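Local coordinates for putative oxidoreductase (Pseudomonas putida, PDB 3L6D), which probably binds NADP through its N-terminal nucleotide-binding domain and acts as an oxidoreductase related to the NADPH-dependent reductive aminases, at the interface of chains A and B. Numbering follows the deposited sequence. Chains: chain A/B, Putative oxidoreductase.

The interface of chains A and B. Residues chain A 190-192, 194-195, 204, 208; chain B 223, 226, 230, 286-287, 289-290, 293.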
# COMPACT_ATOMS: atom_id res chain seq x y z
N PHE A 190 6.10 -0.73 -5.03
CA PHE A 190 5.43 -1.47 -6.12
C PHE A 190 6.25 -1.41 -7.43
O PHE A 190 6.44 -2.45 -8.03
CB PHE A 190 3.97 -0.98 -6.32
CG PHE A 190 3.19 -1.77 -7.36
CD1 PHE A 190 2.59 -2.99 -7.04
CD2 PHE A 190 3.04 -1.27 -8.66
CE1 PHE A 190 1.87 -3.73 -8.02
CE2 PHE A 190 2.35 -1.99 -9.62
CZ PHE A 190 1.74 -3.23 -9.28
N PHE A 191 6.75 -0.24 -7.86
CA PHE A 191 7.56 -0.15 -9.09
C PHE A 191 8.83 -0.97 -8.96
O PHE A 191 9.25 -1.61 -9.93
CB PHE A 191 7.91 1.31 -9.48
CG PHE A 191 6.70 2.22 -9.54
CD1 PHE A 191 5.51 1.77 -10.07
CD2 PHE A 191 6.78 3.53 -9.08
CE1 PHE A 191 4.38 2.61 -10.11
CE2 PHE A 191 5.66 4.37 -9.13
CZ PHE A 191 4.48 3.91 -9.65
N GLU A 192 9.48 -0.92 -7.79
CA GLU A 192 10.70 -1.71 -7.58
C GLU A 192 10.40 -3.21 -7.69
O GLU A 192 11.15 -3.97 -8.33
CB GLU A 192 11.34 -1.38 -6.21
CG GLU A 192 12.58 -2.20 -5.84
CD GLU A 192 13.17 -1.73 -4.52
OE1 GLU A 192 13.96 -0.75 -4.50
OE2 GLU A 192 12.83 -2.33 -3.48
N VAL A 194 7.88 -4.77 -9.27
CA VAL A 194 7.57 -5.11 -10.65
C VAL A 194 8.86 -5.14 -11.50
O VAL A 194 9.06 -6.06 -12.31
CB VAL A 194 6.53 -4.14 -11.24
CG1 VAL A 194 6.42 -4.30 -12.75
CG2 VAL A 194 5.18 -4.37 -10.54
N GLY A 195 9.71 -4.14 -11.32
CA GLY A 195 10.99 -4.12 -11.98
C GLY A 195 11.82 -5.35 -11.64
O GLY A 195 12.45 -5.93 -12.52
N VAL A 204 6.19 -7.77 -17.32
CA VAL A 204 5.44 -6.63 -16.74
C VAL A 204 3.94 -6.67 -17.10
O VAL A 204 3.10 -6.42 -16.24
CB VAL A 204 6.13 -5.29 -17.11
CG1 VAL A 204 5.19 -4.11 -16.92
CG2 VAL A 204 7.42 -5.11 -16.30
N ALA A 208 2.43 -7.17 -13.11
CA ALA A 208 2.02 -6.00 -12.34
C ALA A 208 0.59 -6.20 -11.81
O ALA A 208 0.30 -6.00 -10.60
CB ALA A 208 2.11 -4.75 -13.18
N LEU B 223 -1.85 2.82 -7.76
CA LEU B 223 -1.34 1.50 -8.18
C LEU B 223 -2.15 0.91 -9.33
O LEU B 223 -1.59 0.35 -10.27
CB LEU B 223 -1.30 0.52 -7.00
CG LEU B 223 -0.39 0.88 -5.82
CD1 LEU B 223 -0.43 -0.21 -4.73
CD2 LEU B 223 1.00 1.01 -6.32
N ALA B 226 -1.13 2.77 -12.41
CA ALA B 226 0.20 2.33 -12.83
C ALA B 226 0.15 0.96 -13.55
O ALA B 226 0.80 0.77 -14.60
CB ALA B 226 1.14 2.30 -11.63
N LEU B 230 1.29 0.14 -17.26
CA LEU B 230 2.28 -0.91 -17.52
C LEU B 230 1.77 -1.93 -18.55
O LEU B 230 2.54 -2.41 -19.41
CB LEU B 230 2.69 -1.60 -16.22
CG LEU B 230 3.49 -0.79 -15.21
CD1 LEU B 230 3.58 -1.55 -13.86
CD2 LEU B 230 4.90 -0.44 -15.77
N ILE B 286 5.01 8.65 -13.78
CA ILE B 286 5.70 8.13 -12.61
C ILE B 286 5.88 6.60 -12.67
O ILE B 286 6.90 6.06 -12.20
CB ILE B 286 4.97 8.61 -11.34
CG1 ILE B 286 5.77 8.26 -10.06
CG2 ILE B 286 3.50 8.06 -11.30
CD1 ILE B 286 7.18 8.86 -10.01
N ALA B 287 4.94 5.91 -13.32
CA ALA B 287 5.08 4.45 -13.50
C ALA B 287 6.31 4.07 -14.33
O ALA B 287 6.72 2.91 -14.27
CB ALA B 287 3.82 3.84 -14.10
N THR B 289 9.14 4.74 -13.62
CA THR B 289 10.11 4.34 -12.59
C THR B 289 10.39 2.84 -12.73
O THR B 289 11.53 2.39 -12.58
CB THR B 289 9.61 4.65 -11.17
OG1 THR B 289 9.38 6.06 -11.04
CG2 THR B 289 10.65 4.24 -10.10
N THR B 290 9.34 2.06 -12.99
CA THR B 290 9.47 0.64 -13.28
C THR B 290 10.57 0.29 -14.28
O THR B 290 11.40 -0.63 -14.03
CB THR B 290 8.10 0.06 -13.74
OG1 THR B 290 7.12 0.34 -12.71
CG2 THR B 290 8.18 -1.43 -13.91
N PHE B 293 14.55 0.04 -13.62
CA PHE B 293 15.16 -1.17 -13.09
C PHE B 293 15.63 -2.16 -14.16
O PHE B 293 16.32 -3.14 -13.84
CB PHE B 293 14.22 -1.84 -12.09
CG PHE B 293 13.95 -1.00 -10.88
CD1 PHE B 293 12.81 -0.21 -10.81
CD2 PHE B 293 14.84 -1.00 -9.81
CE1 PHE B 293 12.56 0.57 -9.69
CE2 PHE B 293 14.61 -0.21 -8.68
CZ PHE B 293 13.47 0.56 -8.61
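Helix 169-199 of chain A, in the C-terminal helical domain, lies against the 3-10 helix 286-293 and helix 204-232 of chain B. This apolar patch is part of a two-fold symmetric interface, so its twin recurs with the chains exchanged. The extensive intertwining of helices typical of the 6-phosphogluconate dehydrogenase-like families suggests that the dimer is the biological form. A:Phe191, with 112 Å² of its surface buried against chain B, is the main knob. Its CG stands anti to the carbonyl carbon (chi1 -52°), and the ring wedges between the two chain B helices. One face is covered near its rim by B:Ala287 CA, 3.8 Å above the plane, while the methyl CB of B:Ala226 meets the ring edge in plane, 3.6 Å from CE1. B:Thr289 crosses A:Phe191 at about a right angle and brings its CB to 3.7 Å from CD2 of the ring. Both threonine hydroxyls donate hydrogen bonds within their own helix, B:Thr289 OG1 to B:Ile286 O and B:Thr290 OG1 to B:Ala287 O, each in the carbonyl plane (C=O...donor angles 154° and 150°), so they are satisfied where they border the phenyl ring. B:Thr290 OG1 lies 3.4 Å from A:Phe191 CD1. No hydrogen bond crosses the patch. With OG1 so held, B:Thr290 CG2 points to A:Val194 CG1, 3.6 Å away. At the C-terminal end of the 3-10 helix, B:Phe293 presents a ring face to the backbone of A:Glu192, whose CA sits 4.0 Å from the ring centroid in a CH-pi contact; the extended glutamate chain continues past CZ, its carboxylate plane almost perpendicular to the ring. B:Leu230 fills the opposite flank, crossing A:Val204 at about a right angle and meeting A:Val194 tip to tip. Its CD1 branch also packs 3.6 Å from the methyl CB of A:Ala208. Two turns earlier on helix 204-232, B:Leu223 crosses A:Phe190 obliquely, its CD2 methyl 3.6 Å from A:Phe190 CB.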